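Fatty acid multifunctional protein (atmfp2) (Arabidopsis thaliana, PDB 2WTB) carries out successive steps of peroxisomal fatty acid beta-oxidation, combining enoyl-CoA hydratase and 3-hydroxyacyl-CoA dehydrogenase activities in one polypeptide. Local coordinates at residues Val13-Ala19 with Arg49-Lys53; Asp96-Ala100 with Leu120-His125; Arg127-Pro131 with Leu193-Ala197. All coordinates share one frame; numbering follows the deposited sequence.

Contact 1 of 3, residues Val13-Ala19 with Arg49-Lys53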
ATOM      1  N   VAL A  13     -15.359  12.114  37.481  1.00 52.83           N
ATOM      2  CA  VAL A  13     -15.032  11.386  38.700  1.00 48.14           C
ATOM      3  C   VAL A  13     -16.255  10.685  39.274  1.00 52.92           C
ATOM      4  O   VAL A  13     -17.211  11.333  39.702  1.00 66.63           O
ATOM      5  CB  VAL A  13     -14.450  12.318  39.777  1.00 43.11           C
ATOM      6  CG1 VAL A  13     -14.086  11.519  41.015  1.00 43.28           C
ATOM      7  CG2 VAL A  13     -13.241  13.065  39.237  1.00 44.13           C
ATOM      8  N   GLY A  14     -16.218   9.358  39.284  1.00 56.40           N
ATOM      9  CA  GLY A  14     -17.316   8.570  39.810  1.00 54.10           C
ATOM     10  C   GLY A  14     -17.442   8.706  41.313  1.00 56.83           C
ATOM     11  O   GLY A  14     -16.632   9.376  41.955  1.00 58.22           O
ATOM     12  N   GLY A  15     -18.464   8.068  41.876  1.00 61.36           N
ATOM     13  CA  GLY A  15     -18.691   8.092  43.309  1.00 59.11           C
ATOM     14  C   GLY A  15     -17.757   7.154  44.048  1.00 65.03           C
ATOM     15  O   GLY A  15     -17.724   7.136  45.277  1.00 68.03           O
ATOM     16  N   ASP A  16     -16.999   6.365  43.294  1.00 65.38           N
ATOM     17  CA  ASP A  16     -16.010   5.471  43.881  1.00 60.13           C
ATOM     18  C   ASP A  16     -14.643   6.140  43.904  1.00 57.28           C
ATOM     19  O   ASP A  16     -13.667   5.568  44.389  1.00 68.41           O
ATOM     20  CB  ASP A  16     -15.947   4.147  43.115  1.00 57.61           C
ATOM     21  CG  ASP A  16     -15.671   4.339  41.637  1.00 57.22           C
ATOM     22  OD1 ASP A  16     -15.426   5.490  41.215  1.00 54.57           O
ATOM     23  OD2 ASP A  16     -15.701   3.334  40.896  1.00 54.03           O
ATOM     24  N   GLY A  17     -14.579   7.356  43.371  1.00 45.61           N
ATOM     25  CA  GLY A  17     -13.357   8.134  43.397  1.00 44.64           C
ATOM     26  C   GLY A  17     -12.479   7.927  42.181  1.00 55.89           C
ATOM     27  O   GLY A  17     -11.414   8.533  42.067  1.00 65.07           O
ATOM     28  N   VAL A  18     -12.922   7.067  41.268  1.00 53.61           N
ATOM     29  CA  VAL A  18     -12.164   6.801  40.052  1.00 54.80           C
ATOM     30  C   VAL A  18     -12.446   7.848  38.976  1.00 57.97           C
ATOM     31  O   VAL A  18     -13.601   8.129  38.653  1.00 49.65           O
ATOM     32  CB  VAL A  18     -12.464   5.402  39.479  1.00 43.81           C
ATOM     33  CG1 VAL A  18     -11.543   5.111  38.307  1.00 40.88           C
ATOM     34  CG2 VAL A  18     -12.308   4.342  40.554  1.00 41.66           C
ATOM     35  N   ALA A  19     -11.381   8.423  38.427  1.00 51.55           N
ATOM     36  CA  ALA A  19     -11.509   9.401  37.357  1.00 47.80           C
ATOM     37  C   ALA A  19     -11.397   8.726  35.992  1.00 54.33           C
ATOM     38  O   ALA A  19     -10.371   8.128  35.667  1.00 64.23           O
ATOM     39  CB  ALA A  19     -10.454  10.493  37.506  1.00 43.15           C
ATOM     40  N   ARG A  49      -6.704  16.190  43.510  1.00 63.01           N
ATOM     41  CA  ARG A  49      -8.030  16.063  44.100  1.00 65.07           C
ATOM     42  C   ARG A  49      -8.083  14.935  45.125  1.00 68.91           C
ATOM     43  O   ARG A  49      -7.732  13.794  44.828  1.00 67.18           O
ATOM     44  CB  ARG A  49      -9.086  15.848  43.012  1.00 64.74           C
ATOM     45  CG  ARG A  49      -9.363  17.086  42.172  1.00 66.91           C
ATOM     46  CD  ARG A  49     -10.430  16.828  41.124  1.00 59.11           C
ATOM     47  NE  ARG A  49     -11.656  16.292  41.706  1.00 57.26           N
ATOM     48  CZ  ARG A  49     -12.806  16.185  41.049  1.00 63.75           C
ATOM     49  NH1 ARG A  49     -12.889  16.583  39.787  1.00 69.86           N
ATOM     50  NH2 ARG A  49     -13.872  15.684  41.652  1.00 66.40           N
ATOM     51  N   ASN A  50      -8.526  15.264  46.333  1.00 82.60           N
ATOM     52  CA  ASN A  50      -8.623  14.284  47.408  1.00 85.02           C
ATOM     53  C   ASN A  50      -9.680  13.223  47.132  1.00 76.90           C
ATOM     54  O   ASN A  50      -9.575  12.093  47.608  1.00 79.04           O
ATOM     55  CB  ASN A  50      -8.914  14.980  48.737  1.00 92.18           C
ATOM     56  CG  ASN A  50      -7.783  15.883  49.177  1.00104.55           C
ATOM     57  OD1 ASN A  50      -6.610  15.579  48.954  1.00105.34           O
ATOM     58  ND2 ASN A  50      -8.127  16.999  49.808  1.00115.51           N
ATOM     59  N   ASP A  51     -10.696  13.596  46.360  1.00 68.52           N
ATOM     60  CA  ASP A  51     -11.794  12.687  46.043  1.00 67.74           C
ATOM     61  C   ASP A  51     -11.422  11.687  44.950  1.00 63.15           C
ATOM     62  O   ASP A  51     -12.184  10.766  44.658  1.00 64.73           O
ATOM     63  CB  ASP A  51     -13.047  13.472  45.644  1.00 61.24           C
ATOM     64  CG  ASP A  51     -12.769  14.507  44.573  1.00 70.09           C
ATOM     65  OD1 ASP A  51     -11.648  14.520  44.028  1.00 77.73           O
ATOM     66  OD2 ASP A  51     -13.675  15.312  44.278  1.00 82.08           O
ATOM     67  N   VAL A  52     -10.252  11.873  44.349  1.00 53.96           N
ATOM     68  CA  VAL A  52      -9.769  10.957  43.321  1.00 57.52           C
ATOM     69  C   VAL A  52      -8.802   9.932  43.912  1.00 63.01           C
ATOM     70  O   VAL A  52      -7.880  10.288  44.645  1.00 70.96           O
ATOM     71  CB  VAL A  52      -9.080  11.718  42.177  1.00 54.75           C
ATOM     72  CG1 VAL A  52      -8.511  10.747  41.155  1.00 52.04           C
ATOM     73  CG2 VAL A  52     -10.058  12.678  41.524  1.00 53.02           C
ATOM     74  N   LYS A  53      -9.022   8.659  43.592  1.00 61.97           N
ATOM     75  CA  LYS A  53      -8.184   7.578  44.104  1.00 56.26           C
ATOM     76  C   LYS A  53      -7.315   6.975  43.007  1.00 57.52           C
ATOM     77  O   LYS A  53      -6.162   6.612  43.239  1.00 61.98           O
ATOM     78  CB  LYS A  53      -9.047   6.479  44.728  1.00 49.05           C
ATOM     79  CG  LYS A  53      -9.845   6.911  45.945  1.00 55.94           C
ATOM     80  CD  LYS A  53     -10.590   5.729  46.546  1.00 56.47           C
ATOM     81  CE  LYS A  53     -11.389   6.133  47.771  1.00 55.67           C
ATOM     82  NZ  LYS A  53     -12.138   4.973  48.325  1.00 61.64           N
TER
HETATM   83  O   HOH W   1     -14.642   4.839  47.002  1.00 59.76           O
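Gly17 and Val52 mark where the two backbones come together. Lys53 N donates to Gly17 O at 2.8 Å, and the same oxygen meets the CA hydrogen of Val52, giving a tight pair of contacts on one carbonyl. Asp51 O lies 3.1 Å from Gly17 CA, where a side chain would clash; the backbone angles of Gly17 also call for glycine. On the sheet side, Val52 CG1 faces Ala19 CB at 4.1 Å and Val52 CG2 meets Val13 CG2 at 3.9 Å. At the partly exposed border, Val13 CG2 sits close over one face of the Arg49 guanidinium, offset toward its rim, 3.6 Å from NH1. A bend at chi3 (54°) turns that group back on Asp51, gripped side-on through NE and NH2, while NH1 pairs with Glu45. The fit is looser on the solvent side, where the exposed Lys53 chain extends past Asp16 O and a water joins its NZ (2.8 Å) to that carbonyl. Asp16 OD1 accepts from Val18 N in an Asx turn, and OD2 forms a salt bridge with Arg198. This is a beta hairpin, its turn joining strands 8-13 and 18-24, lodged against the loop that leads into strand 54-59 at the border of the crotonase-fold sheet.

Contact 2 of 3, residues Asp96-Ala100 with Leu120-His125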
ATOM      1  N   ASP A  96       6.839  10.149  33.603  1.00 54.54           N
ATOM      2  CA  ASP A  96       6.951  10.751  34.926  1.00 55.81           C
ATOM      3  C   ASP A  96       5.594  11.109  35.524  1.00 65.89           C
ATOM      4  O   ASP A  96       5.249  10.652  36.613  1.00 73.49           O
ATOM      5  CB  ASP A  96       7.852  11.987  34.874  1.00 52.70           C
ATOM      6  CG  ASP A  96       9.305  11.635  34.614  1.00 76.17           C
ATOM      7  OD1 ASP A  96       9.669  10.451  34.786  1.00 73.91           O
ATOM      8  OD2 ASP A  96      10.082  12.541  34.241  1.00 86.41           O
ATOM      9  N   LEU A  97       4.829  11.926  34.808  1.00 68.08           N
ATOM     10  CA  LEU A  97       3.539  12.390  35.305  1.00 60.87           C
ATOM     11  C   LEU A  97       2.556  11.241  35.489  1.00 62.72           C
ATOM     12  O   LEU A  97       1.957  11.088  36.553  1.00 62.34           O
ATOM     13  CB  LEU A  97       2.946  13.436  34.358  1.00 55.90           C
ATOM     14  CG  LEU A  97       1.564  13.987  34.718  1.00 59.39           C
ATOM     15  CD1 LEU A  97       1.584  14.643  36.090  1.00 62.58           C
ATOM     16  CD2 LEU A  97       1.088  14.972  33.664  1.00 63.74           C
ATOM     17  N   LEU A  98       2.402  10.429  34.449  1.00 59.96           N
ATOM     18  CA  LEU A  98       1.380   9.389  34.435  1.00 52.90           C
ATOM     19  C   LEU A  98       1.835   8.093  35.103  1.00 54.76           C
ATOM     20  O   LEU A  98       1.287   7.687  36.126  1.00 55.68           O
ATOM     21  CB  LEU A  98       0.917   9.120  32.997  1.00 46.68           C
ATOM     22  CG  LEU A  98      -0.315   8.230  32.793  1.00 50.86           C
ATOM     23  CD1 LEU A  98      -0.981   8.523  31.453  1.00 46.42           C
ATOM     24  CD2 LEU A  98       0.038   6.753  32.906  1.00 41.62           C
ATOM     25  N   GLU A  99       2.837   7.445  34.519  1.00 49.04           N
ATOM     26  CA  GLU A  99       3.250   6.124  34.977  1.00 48.35           C
ATOM     27  C   GLU A  99       3.855   6.139  36.379  1.00 53.57           C
ATOM     28  O   GLU A  99       3.672   5.196  37.147  1.00 50.09           O
ATOM     29  CB  GLU A  99       4.230   5.498  33.986  1.00 41.71           C
ATOM     30  CG  GLU A  99       4.541   4.034  34.265  1.00 35.45           C
ATOM     31  CD  GLU A  99       5.606   3.488  33.334  1.00 59.02           C
ATOM     32  OE1 GLU A  99       6.670   4.135  33.202  1.00 53.95           O
ATOM     33  OE2 GLU A  99       5.378   2.416  32.734  1.00 52.96           O
ATOM     34  N   ALA A 100       4.574   7.210  36.706  1.00 50.10           N
ATOM     35  CA  ALA A 100       5.246   7.317  37.997  1.00 49.37           C
ATOM     36  C   ALA A 100       4.416   8.077  39.028  1.00 52.25           C
ATOM     37  O   ALA A 100       4.949   8.573  40.020  1.00 64.92           O
ATOM     38  CB  ALA A 100       6.617   7.969  37.831  1.00 42.13           C
ATOM     39  N   LEU A 120       0.506   4.840  24.954  1.00 47.90           N
ATOM     40  CA  LEU A 120      -0.186   5.445  26.087  1.00 49.60           C
ATOM     41  C   LEU A 120      -0.774   4.377  27.009  1.00 52.17           C
ATOM     42  O   LEU A 120      -0.740   4.506  28.236  1.00 40.01           O
ATOM     43  CB  LEU A 120      -1.291   6.383  25.594  1.00 49.23           C
ATOM     44  CG  LEU A 120      -2.173   7.039  26.657  1.00 43.08           C
ATOM     45  CD1 LEU A 120      -1.330   7.785  27.686  1.00 35.10           C
ATOM     46  CD2 LEU A 120      -3.175   7.972  26.001  1.00 42.89           C
ATOM     47  N   ALA A 121      -1.312   3.319  26.410  1.00 52.37           N
ATOM     48  CA  ALA A 121      -1.896   2.226  27.179  1.00 61.53           C
ATOM     49  C   ALA A 121      -0.822   1.430  27.937  1.00 46.60           C
ATOM     50  O   ALA A 121      -1.034   1.021  29.079  1.00 33.38           O
ATOM     51  CB  ALA A 121      -2.726   1.311  26.269  1.00 33.07           C
ATOM     52  N   MET A 122       0.328   1.220  27.302  1.00 40.08           N
ATOM     53  CA  MET A 122       1.439   0.522  27.951  1.00 40.30           C
ATOM     54  C   MET A 122       1.981   1.315  29.139  1.00 49.29           C
ATOM     55  O   MET A 122       2.560   0.745  30.062  1.00 54.10           O
ATOM     56  CB  MET A 122       2.563   0.239  26.954  1.00 36.89           C
ATOM     57  CG  MET A 122       2.281  -0.908  26.000  1.00 40.51           C
ATOM     58  SD  MET A 122       3.487  -0.989  24.661  1.00 44.26           S
ATOM     59  CE  MET A 122       2.851  -2.371  23.721  1.00107.47           C
ATOM     60  N   ALA A 123       1.788   2.630  29.105  1.00 53.08           N
ATOM     61  CA  ALA A 123       2.211   3.502  30.196  1.00 45.13           C
ATOM     62  C   ALA A 123       1.342   3.287  31.424  1.00 51.91           C
ATOM     63  O   ALA A 123       1.799   3.458  32.553  1.00 52.54           O
ATOM     64  CB  ALA A 123       2.148   4.953  29.766  1.00 46.12           C
ATOM     65  N   CYS A 124       0.082   2.925  31.196  1.00 48.66           N
ATOM     66  CA  CYS A 124      -0.837   2.628  32.287  1.00 48.89           C
ATOM     67  C   CYS A 124      -0.379   1.387  33.034  1.00 51.34           C
ATOM     68  O   CYS A 124       0.446   0.625  32.537  1.00 37.37           O
ATOM     69  CB  CYS A 124      -2.260   2.432  31.763  1.00 44.07           C
ATOM     70  SG  CYS A 124      -2.993   3.936  31.095  1.00 52.00           S
ATOM     71  N   HIS A 125      -0.934   1.178  34.223  1.00 46.66           N
ATOM     72  CA  HIS A 125      -0.464   0.120  35.108  1.00 40.10           C
ATOM     73  C   HIS A 125      -1.147  -1.231  34.892  1.00 43.77           C
ATOM     74  O   HIS A 125      -0.699  -2.258  35.414  1.00 44.06           O
ATOM     75  CB  HIS A 125      -0.578   0.584  36.558  1.00 31.04           C
ATOM     76  CG  HIS A 125       0.184   1.842  36.832  1.00 45.53           C
ATOM     77  ND1 HIS A 125      -0.430   3.062  37.016  1.00 55.27           N
ATOM     78  CD2 HIS A 125       1.515   2.074  36.918  1.00 43.35           C
ATOM     79  CE1 HIS A 125       0.488   3.988  37.224  1.00 59.33           C
ATOM     80  NE2 HIS A 125       1.677   3.415  37.168  1.00 63.28           N
TER
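His125 NE2 donates to Glu99 O at 2.7 Å, with an N-H...O angle of 155°. The oxygen lies at the edge of the imidazole, close to its plane, and the donor is tilted 19° from the carbonyl plane. Beside this bond, Glu99 lays its aliphatic part over the end of helix 116-123, with CG 3.3 Å from Ala123 O. The neighbouring Leu98 packs on the same end of the helix: its CD1 meets Leu120 CD1 at 3.9 Å, the two side chains crossing at about a right angle, and its CD2 approaches Ala123 CB at 4.2 Å. With CG anti to the backbone N (chi1 -170°), the Leu98 side chain is directed toward helix 116-123.

The second shell fixes these groups. His125 ND1 is bonded to Ser105 N on strand 105-109, and Trp211 meets the ring edge-to-face. Glu99 OE1 makes a salt bridge to Arg153; Glu99 OE2 stands 5.9 Å from His125 NE2, not in contact. This packing lies behind the helix that carries Glu119, the predicted nucleophile. A leucine in place of His125 would probably leave both Glu99 O and Ser105 N without their ring partner, breaking the tie between helix 88-99 and strand 105-109.

Since ND1 is met by a backbone N-H and NE2 gives its proton to a carbonyl, the imidazole is consistent with a neutral ring protonated on NE2, bridging a helix C terminus to a strand.

Contact 3 of 3, residues Arg127-Pro131 with Leu193-Ala197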
ATOM      1  N   ARG A 127      -4.127  -3.243  31.763  1.00 46.46           N
ATOM      2  CA  ARG A 127      -4.867  -3.077  30.514  1.00 43.49           C
ATOM      3  C   ARG A 127      -6.073  -4.001  30.370  1.00 47.59           C
ATOM      4  O   ARG A 127      -5.944  -5.226  30.404  1.00 49.97           O
ATOM      5  CB  ARG A 127      -3.929  -3.238  29.315  1.00 48.58           C
ATOM      6  CG  ARG A 127      -2.982  -2.070  29.141  1.00 42.55           C
ATOM      7  CD  ARG A 127      -1.597  -2.527  28.733  1.00 40.01           C
ATOM      8  NE  ARG A 127      -0.595  -1.765  29.463  1.00 50.66           N
ATOM      9  CZ  ARG A 127       0.050  -2.214  30.533  1.00 48.62           C
ATOM     10  NH1 ARG A 127      -0.178  -3.438  30.985  1.00 38.81           N
ATOM     11  NH2 ARG A 127       0.940  -1.445  31.136  1.00 70.89           N
ATOM     12  N   ILE A 128      -7.245  -3.399  30.207  1.00 49.27           N
ATOM     13  CA  ILE A 128      -8.461  -4.142  29.912  1.00 48.04           C
ATOM     14  C   ILE A 128      -8.837  -3.900  28.458  1.00 45.64           C
ATOM     15  O   ILE A 128      -8.788  -2.766  27.984  1.00 39.25           O
ATOM     16  CB  ILE A 128      -9.628  -3.702  30.811  1.00 52.06           C
ATOM     17  CG1 ILE A 128      -9.188  -3.673  32.274  1.00 48.22           C
ATOM     18  CG2 ILE A 128     -10.821  -4.625  30.620  1.00 54.12           C
ATOM     19  CD1 ILE A 128      -8.485  -4.935  32.717  1.00 41.44           C
ATOM     20  N   SER A 129      -9.208  -4.959  27.748  1.00 40.65           N
ATOM     21  CA  SER A 129      -9.498  -4.838  26.325  1.00 46.78           C
ATOM     22  C   SER A 129     -10.727  -5.631  25.895  1.00 55.26           C
ATOM     23  O   SER A 129     -11.076  -6.644  26.505  1.00 55.05           O
ATOM     24  CB  SER A 129      -8.287  -5.270  25.495  1.00 55.70           C
ATOM     25  OG  SER A 129      -8.493  -5.020  24.116  1.00 61.88           O
ATOM     26  N   ALA A 130     -11.376  -5.157  24.837  1.00 52.10           N
ATOM     27  CA  ALA A 130     -12.505  -5.856  24.242  1.00 54.25           C
ATOM     28  C   ALA A 130     -11.984  -6.934  23.298  1.00 58.28           C
ATOM     29  O   ALA A 130     -10.898  -6.797  22.738  1.00 63.94           O
ATOM     30  CB  ALA A 130     -13.399  -4.878  23.499  1.00 60.16           C
ATOM     31  N   PRO A 131     -12.768  -8.006  23.115  1.00 52.42           N
ATOM     32  CA  PRO A 131     -12.388  -9.229  22.400  1.00 60.53           C
ATOM     33  C   PRO A 131     -11.426  -9.063  21.218  1.00 74.78           C
ATOM     34  O   PRO A 131     -10.266  -9.453  21.339  1.00 92.53           O
ATOM     35  CB  PRO A 131     -13.735  -9.778  21.939  1.00 55.19           C
ATOM     36  CG  PRO A 131     -14.651  -9.409  23.063  1.00 57.56           C
ATOM     37  CD  PRO A 131     -14.151  -8.087  23.617  1.00 51.12           C
ATOM     38  N   LEU A 193     -16.155  -3.151  29.760  1.00 52.13           N
ATOM     39  CA  LEU A 193     -14.817  -2.576  29.639  1.00 47.96           C
ATOM     40  C   LEU A 193     -14.467  -1.590  30.756  1.00 49.88           C
ATOM     41  O   LEU A 193     -13.550  -1.831  31.542  1.00 46.44           O
ATOM     42  CB  LEU A 193     -14.681  -1.888  28.283  1.00 37.69           C
ATOM     43  CG  LEU A 193     -13.294  -1.791  27.663  1.00 48.66           C
ATOM     44  CD1 LEU A 193     -12.705  -3.176  27.472  1.00 56.84           C
ATOM     45  CD2 LEU A 193     -13.389  -1.061  26.338  1.00 56.71           C
ATOM     46  N   VAL A 194     -15.197  -0.482  30.818  1.00 50.50           N
ATOM     47  CA  VAL A 194     -14.911   0.573  31.789  1.00 47.08           C
ATOM     48  C   VAL A 194     -15.192   0.151  33.229  1.00 42.97           C
ATOM     49  O   VAL A 194     -14.456   0.518  34.145  1.00 50.55           O
ATOM     50  CB  VAL A 194     -15.686   1.861  31.460  1.00 45.22           C
ATOM     51  CG1 VAL A 194     -15.596   2.852  32.607  1.00 33.79           C
ATOM     52  CG2 VAL A 194     -15.156   2.471  30.175  1.00 46.10           C
ATOM     53  N   THR A 195     -16.253  -0.623  33.425  1.00 40.39           N
ATOM     54  CA  THR A 195     -16.582  -1.146  34.747  1.00 47.41           C
ATOM     55  C   THR A 195     -15.454  -2.021  35.280  1.00 49.93           C
ATOM     56  O   THR A 195     -15.032  -1.885  36.429  1.00 54.19           O
ATOM     57  CB  THR A 195     -17.885  -1.968  34.724  1.00 52.88           C
ATOM     58  OG1 THR A 195     -19.009  -1.083  34.693  1.00 52.02           O
ATOM     59  CG2 THR A 195     -17.982  -2.845  35.957  1.00 69.27           C
ATOM     60  N   THR A 196     -14.970  -2.926  34.438  1.00 34.52           N
ATOM     61  CA  THR A 196     -13.860  -3.790  34.809  1.00 48.36           C
ATOM     62  C   THR A 196     -12.623  -2.959  35.136  1.00 45.99           C
ATOM     63  O   THR A 196     -11.920  -3.233  36.107  1.00 50.55           O
ATOM     64  CB  THR A 196     -13.528  -4.791  33.687  1.00 56.30           C
ATOM     65  OG1 THR A 196     -14.657  -5.646  33.456  1.00 62.70           O
ATOM     66  CG2 THR A 196     -12.326  -5.643  34.066  1.00 56.24           C
ATOM     67  N   ALA A 197     -12.372  -1.930  34.334  1.00 46.61           N
ATOM     68  CA  ALA A 197     -11.180  -1.107  34.511  1.00 52.70           C
ATOM     69  C   ALA A 197     -11.174  -0.361  35.843  1.00 52.76           C
ATOM     70  O   ALA A 197     -10.160  -0.345  36.544  1.00 49.64           O
ATOM     71  CB  ALA A 197     -11.014  -0.139  33.348  1.00 30.86           C
TER
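Ile128 and Ala197 are the nearest points of a strand and a helix that run almost antiparallel, at 159° between their N-to-C directions, with their axes 8.3 Å apart at closest approach. This is sheet-against-helix packing within the crotonase fold: strand 126-129 lies between strands 105-109 and 186-187 in the mixed sheet, and the first turn of helix 193-205 covers one of its faces. No hydrogen bond spans the interface, which is held by apolar contacts.

Ile128 carries most of them. Its CG1 rests chiefly on Ala197, 3.9 Å from CA and 4.1 Å from CB, its CG2 meets Leu193 CD1 and Thr196 CG2, and the Thr196 methyl touches both branches. In Thr196, OG1 beside the backbone N (chi1 -62°) leaves the CG2 methyl anti to that nitrogen and turned to Ile128. The hydroxyl is satisfied by the carbonyl of Glu192, just before the helix, and the face turned to Ile128 is the apolar one. Val106 of the adjoining strand touches both Ile128 and Ala197, widening the hydrophobic layer. Leu193 slides past Ile128 in the opposite direction and reaches the strand beyond it, where the side chain of Ser129 points away. There its CD1 methyl lies against the peptide link itself, 3.5 Å from Ser129 C and 3.6 Å from Ala130 N.

In the fold
From the N terminus, contact 1 closes first: the chain leaves the hairpin turn, runs through helix 33-46 and returns to the turn just before strand 54-59. Contact 2 then joins the ends of helices 88-99 and 116-123 around strands 105-109 and 112-114. Contact 3 closes the longest loop, bringing helix 193-205 back onto strand 126-129. The three follow in series, none nested or crossed, with centres about 17 to 19 Å apart. Contacts 2 and 3 touch directly, since Arg127 probably hydrogen-bonds Ala121 O and Met122 O. Contacts 1 and 3 reach the same sheet, and helix 193-205 also borders the hairpin turn of contact 1. All belong to the hydratase/isomerase region.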